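PDB 5EGN: esterase from Uncultured bacterium, which hydrolyses carboxylic esters and degrades N-acyl homoserine lactones, the signal molecules of bacterial quorum sensing. Local coordinates for residues A[21-26]-A[87-92]; A[35-40]-A[244-249]; A[98-103]-A[113-118]; A[147-152]-A[214-219]; A[197-202]-A[227-232]. The protein carries 2 engineered substitutions. All blocks are in the same frame, centred on the assembly; numbering follows the deposited sequence.

Contact 1: A[21-26]-A[87-92]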
# COMPACT_ATOMS: atom_id res chain seq x y z
N PRO A 21 -5.43 -13.57 -14.71
CA PRO A 21 -5.78 -12.96 -13.42
C PRO A 21 -4.97 -13.50 -12.24
O PRO A 21 -4.76 -14.71 -12.13
CB PRO A 21 -7.26 -13.32 -13.25
CG PRO A 21 -7.73 -13.74 -14.61
CD PRO A 21 -6.55 -14.37 -15.26
N ILE A 22 -4.52 -12.59 -11.38
CA ILE A 22 -3.86 -12.97 -10.13
C ILE A 22 -4.58 -12.35 -8.95
O ILE A 22 -4.70 -11.13 -8.87
CB ILE A 22 -2.38 -12.54 -10.10
CG1 ILE A 22 -1.61 -13.12 -11.29
CG2 ILE A 22 -1.73 -12.96 -8.79
CD1 ILE A 22 -0.16 -12.69 -11.34
N VAL A 23 -5.06 -13.17 -8.03
CA VAL A 23 -5.80 -12.66 -6.89
C VAL A 23 -4.98 -12.67 -5.60
O VAL A 23 -4.55 -13.73 -5.13
CB VAL A 23 -7.10 -13.46 -6.66
CG1 VAL A 23 -7.82 -12.95 -5.43
CG2 VAL A 23 -8.00 -13.36 -7.89
N PHE A 24 -4.77 -11.49 -5.03
CA PHE A 24 -4.03 -11.33 -3.78
C PHE A 24 -4.97 -11.22 -2.58
O PHE A 24 -5.86 -10.33 -2.51
CB PHE A 24 -3.10 -10.12 -3.85
CG PHE A 24 -2.04 -10.22 -4.91
CD1 PHE A 24 -2.24 -9.66 -6.16
CD2 PHE A 24 -0.84 -10.86 -4.65
CE1 PHE A 24 -1.26 -9.74 -7.13
CE2 PHE A 24 0.15 -10.95 -5.62
CZ PHE A 24 -0.07 -10.38 -6.86
N LEU A 25 -4.74 -12.14 -1.65
CA LEU A 25 -5.52 -12.29 -0.43
C LEU A 25 -4.63 -12.02 0.78
O LEU A 25 -3.76 -12.82 1.11
CB LEU A 25 -6.10 -13.70 -0.34
CG LEU A 25 -6.90 -14.15 -1.56
CD1 LEU A 25 -7.38 -15.59 -1.42
CD2 LEU A 25 -8.07 -13.20 -1.73
N HIS A 26 -4.87 -10.89 1.43
CA HIS A 26 -4.01 -10.42 2.52
C HIS A 26 -4.14 -11.27 3.79
O HIS A 26 -5.14 -11.95 3.98
CB HIS A 26 -4.35 -8.96 2.85
CG HIS A 26 -5.68 -8.78 3.52
ND1 HIS A 26 -5.86 -8.97 4.88
CD2 HIS A 26 -6.89 -8.44 3.02
CE1 HIS A 26 -7.12 -8.75 5.18
NE2 HIS A 26 -7.77 -8.43 4.08
N ALA A 87 -8.51 -18.01 -11.86
CA ALA A 87 -7.49 -17.06 -11.42
C ALA A 87 -6.32 -17.73 -10.70
O ALA A 87 -6.44 -18.85 -10.20
CB ALA A 87 -8.11 -16.00 -10.53
N VAL A 88 -5.20 -17.03 -10.68
CA VAL A 88 -4.05 -17.39 -9.86
C VAL A 88 -4.27 -16.84 -8.46
O VAL A 88 -4.51 -15.64 -8.30
CB VAL A 88 -2.74 -16.84 -10.43
CG1 VAL A 88 -1.63 -16.89 -9.38
CG2 VAL A 88 -2.34 -17.59 -11.69
N PHE A 89 -4.21 -17.69 -7.45
CA PHE A 89 -4.49 -17.23 -6.09
C PHE A 89 -3.26 -17.19 -5.20
O PHE A 89 -2.60 -18.21 -4.98
CB PHE A 89 -5.58 -18.10 -5.45
CG PHE A 89 -6.92 -17.95 -6.10
CD1 PHE A 89 -7.73 -16.86 -5.81
CD2 PHE A 89 -7.38 -18.89 -7.00
CE1 PHE A 89 -8.97 -16.71 -6.40
CE2 PHE A 89 -8.62 -18.75 -7.60
CZ PHE A 89 -9.41 -17.66 -7.30
N VAL A 90 -2.96 -16.00 -4.70
CA VAL A 90 -1.85 -15.79 -3.79
C VAL A 90 -2.38 -15.47 -2.40
O VAL A 90 -2.88 -14.37 -2.15
CB VAL A 90 -0.93 -14.66 -4.28
CG1 VAL A 90 0.28 -14.54 -3.38
CG2 VAL A 90 -0.52 -14.90 -5.72
N GLY A 91 -2.29 -16.43 -1.49
CA GLY A 91 -2.84 -16.28 -0.16
C GLY A 91 -1.81 -16.24 0.94
O GLY A 91 -0.89 -17.06 0.98
N ASN A 92 -1.96 -15.28 1.84
CA ASN A 92 -1.07 -15.11 2.98
C ASN A 92 -1.80 -15.39 4.29
O ASN A 92 -2.82 -14.75 4.58
CB ASN A 92 -0.48 -13.71 2.99
CG ASN A 92 0.67 -13.56 3.97
OD1 ASN A 92 0.97 -12.45 4.42
ND2 ASN A 92 1.31 -14.67 4.30

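Contact 2: A[35-40]-A[244-249]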
# COMPACT_ATOMS: atom_id res chain seq x y z
N TRP A 35 0.09 -5.67 -0.35
CA TRP A 35 0.54 -6.17 -1.65
C TRP A 35 1.11 -5.08 -2.55
O TRP A 35 1.23 -5.28 -3.77
CB TRP A 35 -0.61 -6.88 -2.36
CG TRP A 35 -1.15 -8.05 -1.61
CD1 TRP A 35 -2.39 -8.15 -1.05
CD2 TRP A 35 -0.48 -9.28 -1.34
NE1 TRP A 35 -2.53 -9.38 -0.45
CE2 TRP A 35 -1.37 -10.09 -0.61
CE3 TRP A 35 0.79 -9.78 -1.65
CZ2 TRP A 35 -1.03 -11.38 -0.18
CZ3 TRP A 35 1.12 -11.06 -1.22
CH2 TRP A 35 0.21 -11.84 -0.50
N TYR A 36 1.48 -3.94 -1.96
CA TYR A 36 1.91 -2.76 -2.72
C TYR A 36 3.05 -3.07 -3.69
O TYR A 36 3.04 -2.61 -4.83
CB TYR A 36 2.33 -1.62 -1.78
CG TYR A 36 2.81 -0.39 -2.51
CD1 TYR A 36 1.91 0.41 -3.22
CD2 TYR A 36 4.15 -0.03 -2.53
CE1 TYR A 36 2.34 1.53 -3.91
CE2 TYR A 36 4.59 1.09 -3.22
CZ TYR A 36 3.67 1.86 -3.91
OH TYR A 36 4.09 2.98 -4.59
N PHE A 37 4.01 -3.86 -3.25
CA PHE A 37 5.17 -4.15 -4.09
C PHE A 37 4.90 -5.25 -5.11
O PHE A 37 5.71 -5.47 -6.01
CB PHE A 37 6.38 -4.53 -3.24
CG PHE A 37 6.87 -3.41 -2.36
CD1 PHE A 37 7.53 -2.32 -2.91
CD2 PHE A 37 6.69 -3.47 -0.99
CE1 PHE A 37 7.99 -1.30 -2.10
CE2 PHE A 37 7.15 -2.45 -0.18
CZ PHE A 37 7.80 -1.36 -0.73
N GLN A 38 3.78 -5.95 -4.97
CA GLN A 38 3.42 -7.00 -5.91
C GLN A 38 2.39 -6.50 -6.93
O GLN A 38 2.48 -6.80 -8.12
CB GLN A 38 2.86 -8.22 -5.18
CG GLN A 38 3.90 -9.07 -4.46
CD GLN A 38 4.40 -8.42 -3.19
OE1 GLN A 38 3.62 -7.94 -2.37
NE2 GLN A 38 5.72 -8.41 -3.01
N THR A 39 1.43 -5.73 -6.43
CA THR A 39 0.26 -5.32 -7.19
C THR A 39 0.56 -4.73 -8.56
O THR A 39 -0.01 -5.15 -9.57
CB THR A 39 -0.57 -4.29 -6.40
OG1 THR A 39 -1.01 -4.88 -5.17
CG2 THR A 39 -1.77 -3.83 -7.20
N PHE A 40 1.47 -3.76 -8.61
CA PHE A 40 1.69 -2.99 -9.83
C PHE A 40 2.73 -3.58 -10.79
O PHE A 40 2.55 -3.48 -12.00
CB PHE A 40 2.06 -1.55 -9.45
CG PHE A 40 1.01 -0.87 -8.62
CD1 PHE A 40 -0.10 -0.29 -9.22
CD2 PHE A 40 1.11 -0.82 -7.24
CE1 PHE A 40 -1.08 0.33 -8.46
CE2 PHE A 40 0.14 -0.21 -6.48
CZ PHE A 40 -0.96 0.37 -7.09
N TYR A 244 6.94 -12.67 3.56
CA TYR A 244 7.93 -12.74 2.49
C TYR A 244 7.75 -11.61 1.47
O TYR A 244 8.72 -11.08 0.94
CB TYR A 244 7.85 -14.10 1.79
CG TYR A 244 9.02 -14.41 0.87
CD1 TYR A 244 10.23 -13.74 0.99
CD2 TYR A 244 8.90 -15.38 -0.12
CE1 TYR A 244 11.29 -14.03 0.15
CE2 TYR A 244 9.95 -15.68 -0.96
CZ TYR A 244 11.14 -15.00 -0.82
OH TYR A 244 12.20 -15.29 -1.66
N GLN A 245 6.50 -11.23 1.22
CA GLN A 245 6.21 -10.22 0.21
C GLN A 245 6.65 -8.83 0.66
O GLN A 245 6.76 -7.92 -0.16
CB GLN A 245 4.72 -10.21 -0.14
CG GLN A 245 3.82 -9.52 0.87
CD GLN A 245 3.35 -10.44 1.97
OE1 GLN A 245 4.16 -11.08 2.65
NE2 GLN A 245 2.04 -10.52 2.16
N LEU A 246 6.90 -8.67 1.95
CA LEU A 246 7.37 -7.40 2.49
C LEU A 246 8.83 -7.47 2.93
O LEU A 246 9.57 -6.49 2.80
CB LEU A 246 6.50 -6.96 3.67
CG LEU A 246 5.18 -6.26 3.33
CD1 LEU A 246 4.50 -5.78 4.60
CD2 LEU A 246 5.43 -5.10 2.38
N GLU A 247 9.24 -8.61 3.45
CA GLU A 247 10.60 -8.78 3.96
C GLU A 247 11.62 -8.82 2.83
O GLU A 247 12.67 -8.18 2.91
CB GLU A 247 10.69 -10.05 4.82
CG GLU A 247 9.87 -9.97 6.10
CD GLU A 247 10.03 -11.19 6.98
OE1 GLU A 247 9.01 -11.87 7.25
OE2 GLU A 247 11.17 -11.47 7.41
N ARG A 248 11.33 -9.58 1.78
CA ARG A 248 12.17 -9.61 0.59
C ARG A 248 11.29 -9.58 -0.66
O ARG A 248 11.18 -10.58 -1.37
CB ARG A 248 13.06 -10.86 0.58
CG ARG A 248 13.90 -11.04 1.83
CD ARG A 248 14.94 -12.14 1.66
NE ARG A 248 15.98 -11.77 0.71
CZ ARG A 248 17.04 -11.04 1.02
NH1 ARG A 248 17.21 -10.59 2.26
NH2 ARG A 248 17.95 -10.74 0.10
N PRO A 249 10.67 -8.42 -0.94
CA PRO A 249 9.64 -8.25 -1.97
C PRO A 249 10.04 -8.71 -3.38
O PRO A 249 9.27 -9.42 -4.02
CB PRO A 249 9.38 -6.74 -1.96
CG PRO A 249 9.76 -6.31 -0.59
CD PRO A 249 10.95 -7.15 -0.24

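Contact 3: A[98-103]-A[113-118]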
# COMPACT_ATOMS: atom_id res chain seq x y z
N ILE A 98 -8.30 -19.16 2.71
CA ILE A 98 -9.36 -18.76 1.79
C ILE A 98 -9.15 -19.38 0.41
O ILE A 98 -10.10 -19.88 -0.21
CB ILE A 98 -9.43 -17.22 1.66
CG1 ILE A 98 -9.81 -16.60 3.00
CG2 ILE A 98 -10.44 -16.82 0.60
CD1 ILE A 98 -9.66 -15.09 3.04
N ALA A 99 -7.91 -19.36 -0.06
CA ALA A 99 -7.57 -19.95 -1.35
C ALA A 99 -7.82 -21.46 -1.37
O ALA A 99 -8.34 -22.00 -2.35
CB ALA A 99 -6.12 -19.65 -1.70
N MET A 100 -7.44 -22.14 -0.29
CA MET A 100 -7.63 -23.59 -0.20
C MET A 100 -9.11 -23.96 -0.18
O MET A 100 -9.56 -24.86 -0.90
CB MET A 100 -6.92 -24.14 1.04
CG MET A 100 -5.41 -24.21 0.90
SD MET A 100 -4.56 -25.03 2.27
CE MET A 100 -4.62 -23.76 3.53
N GLN A 101 -9.88 -23.24 0.65
CA GLN A 101 -11.32 -23.40 0.69
C GLN A 101 -11.93 -23.16 -0.69
O GLN A 101 -12.88 -23.82 -1.09
CB GLN A 101 -11.94 -22.45 1.72
CG GLN A 101 -13.35 -22.81 2.12
CD GLN A 101 -13.42 -24.15 2.82
OE1 GLN A 101 -12.76 -24.36 3.84
NE2 GLN A 101 -14.20 -25.07 2.27
N LEU A 102 -11.35 -22.21 -1.41
CA LEU A 102 -11.79 -21.88 -2.76
C LEU A 102 -11.51 -23.04 -3.71
O LEU A 102 -12.29 -23.30 -4.62
CB LEU A 102 -11.12 -20.60 -3.25
CG LEU A 102 -11.71 -19.89 -4.46
CD1 LEU A 102 -11.46 -18.40 -4.36
CD2 LEU A 102 -11.13 -20.43 -5.76
N ASN A 103 -10.39 -23.73 -3.50
CA ASN A 103 -10.08 -24.92 -4.28
C ASN A 103 -11.05 -26.05 -3.97
O ASN A 103 -11.36 -26.87 -4.83
CB ASN A 103 -8.64 -25.38 -4.01
CG ASN A 103 -7.64 -24.73 -4.94
OD1 ASN A 103 -7.13 -25.36 -5.87
ND2 ASN A 103 -7.34 -23.46 -4.69
N ASN A 113 -2.24 -22.04 -7.22
CA ASN A 113 -2.13 -21.37 -5.93
C ASN A 113 -0.69 -21.10 -5.50
O ASN A 113 0.19 -21.94 -5.67
CB ASN A 113 -2.82 -22.19 -4.84
CG ASN A 113 -4.22 -22.61 -5.24
OD1 ASN A 113 -5.14 -21.79 -5.28
ND2 ASN A 113 -4.40 -23.90 -5.52
N LEU A 114 -0.47 -19.91 -4.95
CA LEU A 114 0.74 -19.65 -4.18
C LEU A 114 0.33 -19.44 -2.73
O LEU A 114 -0.22 -18.39 -2.38
CB LEU A 114 1.52 -18.44 -4.72
CG LEU A 114 2.98 -18.32 -4.26
CD1 LEU A 114 3.80 -17.50 -5.25
CD2 LEU A 114 3.11 -17.73 -2.86
N ILE A 115 0.59 -20.44 -1.90
CA ILE A 115 0.26 -20.36 -0.48
C ILE A 115 1.46 -19.84 0.31
O ILE A 115 2.48 -20.52 0.40
CB ILE A 115 -0.15 -21.73 0.08
CG1 ILE A 115 -1.17 -22.39 -0.85
CG2 ILE A 115 -0.74 -21.59 1.47
CD1 ILE A 115 -2.52 -21.72 -0.81
N LEU A 116 1.34 -18.64 0.86
CA LEU A 116 2.43 -18.05 1.63
C LEU A 116 2.15 -18.05 3.13
O LEU A 116 1.21 -17.40 3.59
CB LEU A 116 2.70 -16.62 1.18
CG LEU A 116 3.84 -15.94 1.95
CD1 LEU A 116 5.18 -16.49 1.50
CD2 LEU A 116 3.79 -14.43 1.81
N SER A 117 2.97 -18.79 3.87
CA SER A 117 2.93 -18.81 5.33
C SER A 117 1.54 -19.10 5.88
O SER A 117 0.96 -18.27 6.59
CB SER A 117 3.44 -17.48 5.89
OG SER A 117 4.74 -17.19 5.40
N SER A 118 1.01 -20.27 5.57
CA SER A 118 -0.32 -20.64 6.04
C SER A 118 -0.34 -22.04 6.65
O SER A 118 0.71 -22.67 6.80
CB SER A 118 -1.34 -20.55 4.90
OG SER A 118 -2.66 -20.63 5.40

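Contact 4: A[147-152]-A[214-219]. Engineered in segment 214-219: Val-216 (natural residue Ala).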
# COMPACT_ATOMS: atom_id res chain seq x y z
N GLU A 147 5.96 -10.56 17.24
CA GLU A 147 7.42 -10.59 17.37
C GLU A 147 8.01 -11.89 16.84
O GLU A 147 9.23 -12.01 16.68
CB GLU A 147 7.82 -10.37 18.83
CG GLU A 147 7.88 -8.91 19.22
CD GLU A 147 8.17 -8.70 20.69
OE1 GLU A 147 8.26 -9.70 21.44
OE2 GLU A 147 8.32 -7.53 21.11
N GLY A 148 7.16 -12.87 16.55
CA GLY A 148 7.60 -14.12 15.97
C GLY A 148 7.22 -14.23 14.51
O GLY A 148 7.38 -15.29 13.89
N ALA A 149 6.72 -13.14 13.95
CA ALA A 149 6.24 -13.12 12.57
C ALA A 149 7.28 -12.58 11.60
O ALA A 149 7.13 -12.71 10.38
CB ALA A 149 4.96 -12.30 12.47
N VAL A 150 8.32 -11.96 12.13
CA VAL A 150 9.38 -11.42 11.28
C VAL A 150 10.74 -11.98 11.70
O VAL A 150 10.97 -12.28 12.87
CB VAL A 150 9.43 -9.88 11.33
CG1 VAL A 150 8.25 -9.29 10.56
CG2 VAL A 150 9.43 -9.39 12.77
N SER A 151 11.63 -12.13 10.72
CA SER A 151 12.96 -12.67 10.99
C SER A 151 13.82 -11.65 11.73
O SER A 151 13.48 -10.46 11.77
CB SER A 151 13.65 -13.10 9.70
OG SER A 151 14.00 -11.97 8.91
N ALA A 152 14.92 -12.11 12.30
CA ALA A 152 15.85 -11.23 12.99
C ALA A 152 16.46 -10.23 12.01
O ALA A 152 16.62 -9.05 12.33
CB ALA A 152 16.95 -12.04 13.67
N ASP A 214 9.55 -18.09 10.70
CA ASP A 214 8.15 -17.85 11.02
C ASP A 214 7.70 -18.73 12.18
O ASP A 214 7.78 -19.96 12.11
CB ASP A 214 7.26 -18.08 9.79
CG ASP A 214 5.85 -17.56 9.98
OD1 ASP A 214 5.46 -17.23 11.12
OD2 ASP A 214 5.11 -17.47 8.97
N LEU A 215 7.24 -18.09 13.25
CA LEU A 215 6.78 -18.78 14.45
C LEU A 215 5.26 -18.68 14.58
O LEU A 215 4.65 -19.47 15.31
CB LEU A 215 7.48 -18.21 15.69
CG LEU A 215 8.98 -18.47 15.75
CD1 LEU A 215 9.65 -17.66 16.84
CD2 LEU A 215 9.22 -19.95 15.98
N VAL A 216 4.67 -17.72 13.87
CA VAL A 216 3.22 -17.58 13.76
C VAL A 216 2.66 -18.74 12.94
O VAL A 216 1.66 -19.36 13.32
CB VAL A 216 2.84 -16.25 13.08
CG1 VAL A 216 1.35 -16.18 12.81
CG2 VAL A 216 3.27 -15.08 13.95
N THR A 217 3.30 -19.00 11.80
CA THR A 217 3.04 -20.18 11.00
C THR A 217 4.36 -20.94 10.84
O THR A 217 5.26 -20.52 10.10
CB THR A 217 2.42 -19.82 9.62
OG1 THR A 217 1.00 -19.78 9.75
CG2 THR A 217 2.78 -20.85 8.56
N THR A 218 4.50 -22.04 11.58
CA THR A 218 5.75 -22.77 11.64
C THR A 218 6.03 -23.50 10.33
O THR A 218 5.13 -23.70 9.51
CB THR A 218 5.77 -23.79 12.80
OG1 THR A 218 4.82 -24.83 12.56
CG2 THR A 218 5.44 -23.11 14.13
N VAL A 219 7.29 -23.88 10.13
CA VAL A 219 7.68 -24.59 8.92
C VAL A 219 6.90 -25.90 8.83
O VAL A 219 6.47 -26.30 7.75
CB VAL A 219 9.20 -24.87 8.89
CG1 VAL A 219 9.56 -25.79 7.74
CG2 VAL A 219 9.95 -23.56 8.79

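Contact 5: A[197-202]-A[227-232]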
# COMPACT_ATOMS: atom_id res chain seq x y z
N ASP A 197 -7.98 -33.56 6.51
CA ASP A 197 -8.41 -34.78 5.83
C ASP A 197 -8.78 -34.53 4.37
O ASP A 197 -8.88 -35.46 3.57
CB ASP A 197 -9.59 -35.40 6.57
CG ASP A 197 -10.64 -34.38 6.94
OD1 ASP A 197 -10.27 -33.23 7.27
OD2 ASP A 197 -11.84 -34.72 6.91
N ARG A 198 -8.99 -33.26 4.03
CA ARG A 198 -9.50 -32.90 2.71
C ARG A 198 -8.43 -32.26 1.83
O ARG A 198 -8.70 -31.86 0.70
CB ARG A 198 -10.70 -31.96 2.85
CG ARG A 198 -11.91 -32.61 3.52
CD ARG A 198 -12.98 -31.59 3.89
NE ARG A 198 -12.71 -30.92 5.16
CZ ARG A 198 -13.49 -30.00 5.70
NH1 ARG A 198 -14.61 -29.63 5.08
NH2 ARG A 198 -13.18 -29.45 6.86
N LEU A 199 -7.20 -32.18 2.34
CA LEU A 199 -6.11 -31.54 1.61
C LEU A 199 -5.76 -32.28 0.32
O LEU A 199 -5.42 -31.65 -0.68
CB LEU A 199 -4.86 -31.45 2.49
CG LEU A 199 -4.83 -30.34 3.54
CD1 LEU A 199 -3.75 -30.61 4.56
CD2 LEU A 199 -4.63 -28.99 2.88
N SER A 200 -5.87 -33.60 0.35
CA SER A 200 -5.49 -34.42 -0.80
C SER A 200 -6.50 -34.32 -1.94
O SER A 200 -6.28 -34.85 -3.02
CB SER A 200 -5.32 -35.88 -0.38
OG SER A 200 -6.47 -36.37 0.29
N SER A 201 -7.62 -33.64 -1.68
CA SER A 201 -8.61 -33.38 -2.72
C SER A 201 -8.23 -32.14 -3.52
O SER A 201 -8.71 -31.95 -4.64
CB SER A 201 -10.01 -33.21 -2.11
OG SER A 201 -10.04 -32.14 -1.18
N ILE A 202 -7.37 -31.30 -2.96
CA ILE A 202 -6.80 -30.18 -3.69
C ILE A 202 -5.80 -30.70 -4.70
O ILE A 202 -4.77 -31.25 -4.33
CB ILE A 202 -6.10 -29.18 -2.76
CG1 ILE A 202 -7.06 -28.66 -1.69
CG2 ILE A 202 -5.49 -28.03 -3.56
CD1 ILE A 202 -6.44 -27.69 -0.72
N ASP A 227 2.87 -31.37 1.85
CA ASP A 227 3.03 -32.82 1.79
C ASP A 227 1.74 -33.55 1.41
O ASP A 227 1.79 -34.64 0.84
CB ASP A 227 3.55 -33.35 3.13
CG ASP A 227 4.97 -32.90 3.42
OD1 ASP A 227 5.71 -32.59 2.47
OD2 ASP A 227 5.34 -32.88 4.61
N ASN A 228 0.59 -32.95 1.73
CA ASN A 228 -0.68 -33.63 1.51
C ASN A 228 -1.44 -33.15 0.28
O ASN A 228 -2.41 -33.77 -0.15
CB ASN A 228 -1.56 -33.48 2.75
CG ASN A 228 -1.02 -34.25 3.94
OD1 ASN A 228 -1.28 -35.44 4.10
ND2 ASN A 228 -0.24 -33.57 4.78
N ILE A 229 -1.00 -32.03 -0.30
CA ILE A 229 -1.52 -31.59 -1.58
C ILE A 229 -0.69 -32.23 -2.70
O ILE A 229 0.51 -31.98 -2.79
CB ILE A 229 -1.50 -30.06 -1.72
CG1 ILE A 229 -2.41 -29.42 -0.67
CG2 ILE A 229 -1.93 -29.64 -3.12
CD1 ILE A 229 -2.41 -27.91 -0.70
N PRO A 230 -1.33 -33.07 -3.53
CA PRO A 230 -0.67 -33.78 -4.62
C PRO A 230 0.09 -32.86 -5.58
O PRO A 230 -0.50 -31.96 -6.17
CB PRO A 230 -1.83 -34.47 -5.34
CG PRO A 230 -2.86 -34.66 -4.29
CD PRO A 230 -2.75 -33.46 -3.39
N GLY A 231 1.39 -33.10 -5.72
CA GLY A 231 2.21 -32.37 -6.66
C GLY A 231 2.60 -30.98 -6.19
O GLY A 231 3.13 -30.18 -6.96
N ALA A 232 2.36 -30.70 -4.91
CA ALA A 232 2.69 -29.39 -4.35
C ALA A 232 4.19 -29.26 -4.12
O ALA A 232 4.86 -30.22 -3.77
CB ALA A 232 1.93 -29.17 -3.05

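Contact 1: A[21-26]-A[87-92]
Val-23 holds CG1 anti to its backbone N (chi1 177°), while Phe-89 turns CG anti to its carbonyl carbon (chi1 -67°), and the two side chains lie side by side on one face of the sheet. Val-23 CB comes to 3.6 Å from Phe-89 CD1, and Val-23 CG2 touches both Phe-89 CE1 and Ala-87 CB, the latter at 3.7 Å. An alanine at Val-23 would probably leave Ala-87 CB without the CG2 methyl and thin the packing on the CD1-CE1 side of the Phe-89 ring, where only CB would remain. On the other face Val-90 CB lies 3.8 Å from Phe-24 CD2. Val-90 CG2 meets Ile-22 CG2, also at 3.8 Å. Five backbone hydrogen bonds join the strands, from Val-88 N to Pro-21 O at one end to Asn-92 N to Leu-25 O at the other. This is parallel pairing at the centre of an alpha/beta hydrolase sheet, and strand 87-92 runs into a sequence that fits the nucleophile elbow. Helices 68-81 and 94-105 pack on the Val-23 and Phe-89 face, helix 249-257 on Phe-24 and Val-90, and strand 47-51 bonds to the far edge of strand 21-25.

Contact 2: A[35-40]-A[244-249]
Gln-245 is gripped between Trp-35 and Gln-38, and here the contact is tight. Its CG takes the crowded position between backbone N and carbonyl carbon (chi1 78°), which sets CG toward the indole, and the bend at chi2 turns CD. NE2 lies over one face of the indole, 3.5 Å from Trp-35 CZ3 and the same from CH2, offset toward the rim, with amide and ring planes 31° apart. Gln-245 CG rests on the same six-membered ring, 3.7 Å from Trp-35 CZ3. NE2 also donates to Asn-92 OD1, which probably fixes which way the amide is turned. Gln-38 crosses Gln-245 at about a right angle. Its NE2 donates to the main-chain Gln-245 O over 3.1 Å, in the carbonyl plane and on a lone pair, while its OE1 lies 3.4 Å from Gln-245 CB. Asn-253 OD1 is a second acceptor for Gln-38 NE2, so this buried amide nitrogen has two partners.

The other side is looser and purely apolar. Leu-246 CD2 meets the Phe-37 ring at its edge, 3.9 Å from Phe-37 CD2, and Phe-37 CB touches Pro-249 CB at 3.9 Å. No solvent side appears, for all six touching residues are buried: Glu-160 of the second subunit packs on Phe-37 and Pro-249. The contact joins the short helices 36-39 and 244-247: Phe-252 of helix 249-257 touches both Gln-38 and Gln-245, helix 159-168 backs Leu-246, and Leu-116 of strand 110-116 lies against Gln-245.

Contact 3: A[98-103]-A[113-118]
In the beta-alpha-beta crossover of strand 87-92, helix 94-105 and strand 110-116, Asn-103 of the helix and Asn-113 of the returning strand meet tip to tip through their amides. Each donates to the other: Asn-103 ND2 to Asn-113 OD1 over 2.8 Å, and Asn-113 ND2 to Asn-103 OD1 over 3.1 Å. The amide planes stand 62° apart, so the pair is twisted and each oxygen is met out of its carbonyl plane. Asn-103 ND2 also donates to Ala-99 O, one turn back in the helix, at 2.9 Å and almost in its own amide plane. Ala-99 O takes the helical bond from Asn-103 N as well, and the two donors arrive from opposite faces of its carbonyl. Both N-H groups of Asn-103 ND2 are used, which is likely to hold the amide against rotation; the bonds between the two amides are bent at the oxygens.

The rest of the interface is apolar and less close. Ile-115 CD1 points at the helix and meets Ala-99 CB and Met-100 CG, 4.2 Å from each. Met-100 bends at chi3 (-77°), bringing CE to 4.1 Å from Ser-118 OG, a hydroxyl that is hydrogen-bonded to Ser-93 O. Helix and strand axes approach to 9.5 Å and run at 145°. Strand 110-116 is bonded on one edge to strand 87-92, whose Phe-89 touches Ala-99 and Asn-113, and on the other to strand 206-211; helix 68-81 flanks helix 94-105, and helix 249-257 lies across the sheet against Leu-114 and Leu-116.

Contact 4: A[147-152]-A[214-219]
Leu-215 folds over the main chain of Gly-148. Its backbone N donates to Gly-148 O over 2.9 Å, and the side chain then follows the same peptide outward: CB sits 3.4 Å from Gly-148 O, CG is 4.0 Å from that oxygen, and CD1 reaches Gly-148 CA at 4.2 Å. A chi1 of -67° sets CG anti to the carbonyl carbon, near Gly-148 O; a CB on Gly-148 would come close against Leu-215 CB. Beside this, CG2 of Val-216, an engineered residue, touches Ala-149 CB at 3.6 Å. Asp-214 shapes the turn from within: its OD1 accepts from Thr-217 N at 2.9 Å, above the carboxylate plane, an Asx motif. Its other oxygen, OD2, is hydrogen-bonded to His-242 ND1. An alanine at Asp-214 would probably leave Thr-217 N and His-242 ND1 without their acceptor and set the imidazole freer to turn. One carboxylate oxygen thus fastens its own loop while the other bonds to a histidine and would help to orient it, and the loop after strand 206-211 is a usual place for the acid of an alpha/beta hydrolase triad. The arrangement is consistent with Asp-214 and His-242 being the acid and histidine of that triad.

Contact 5: A[197-202]-A[227-232]
The 3-10 segment 199-201 passes the end of helix 219-228 and the type II turn Ile-229 to Ala-232, with Ser-200 CA 4.9 Å from Ile-229 CA and no hydrogen bond across. A CA-H...O contact joins Ser-200 CA to Asn-228 O at 3.2 Å. Leu-199 and Asn-228 cross with CB 3.9 Å from CB; in Asn-228 CB does the touching, while the amide nitrogen is bonded to Leu-224 O. Leu-199 CD2 goes on to Ile-229 CG1 at 4.2 Å. Ile-229 then packs against Ile-202 twice: CG2 of each, anti to its backbone N, meets the other's at 3.9 Å, and CD1 meets CD1 at 4.0 Å. The Pro-230 ring meets main-chain oxygens: its CG is 3.7 Å from Ser-200 O and its CD is close to Ile-202 O. The contact is structural packing where the chain enters two neighbouring strands, 206-211 after segment 197-202 and 233-237 after the turn. Helix 94-105 closes the apolar side, Met-100 against Leu-199, and Asn-103 and Leu-104 against Ile-202.

Contact 1 and the strand of contact 3 lie in the middle of the sheet, the centres of the two contacts 8 Å apart: strand 87-92 pairs with 21-25 on one edge and with 110-116 on the other. Contact 2 touches both from the side of helix 249-257, where Gln-245 meets Asn-92 and Leu-116. Contact 5 extends contact 3 through helix 94-105, their centres 12 Å apart. It does not touch contact 4, nearest atoms about 7 Å apart. Contact 4 lies 22 Å from contact 1 between centres, yet reaches contact 3 at Ser-117 and contact 2 at Ser-151 with Glu-247. Along the chain, contacts 3, 4 and 5 fall between the two segments of contact 2, which ties early and late parts of the hydrolase fold together around its probable catalytic centre.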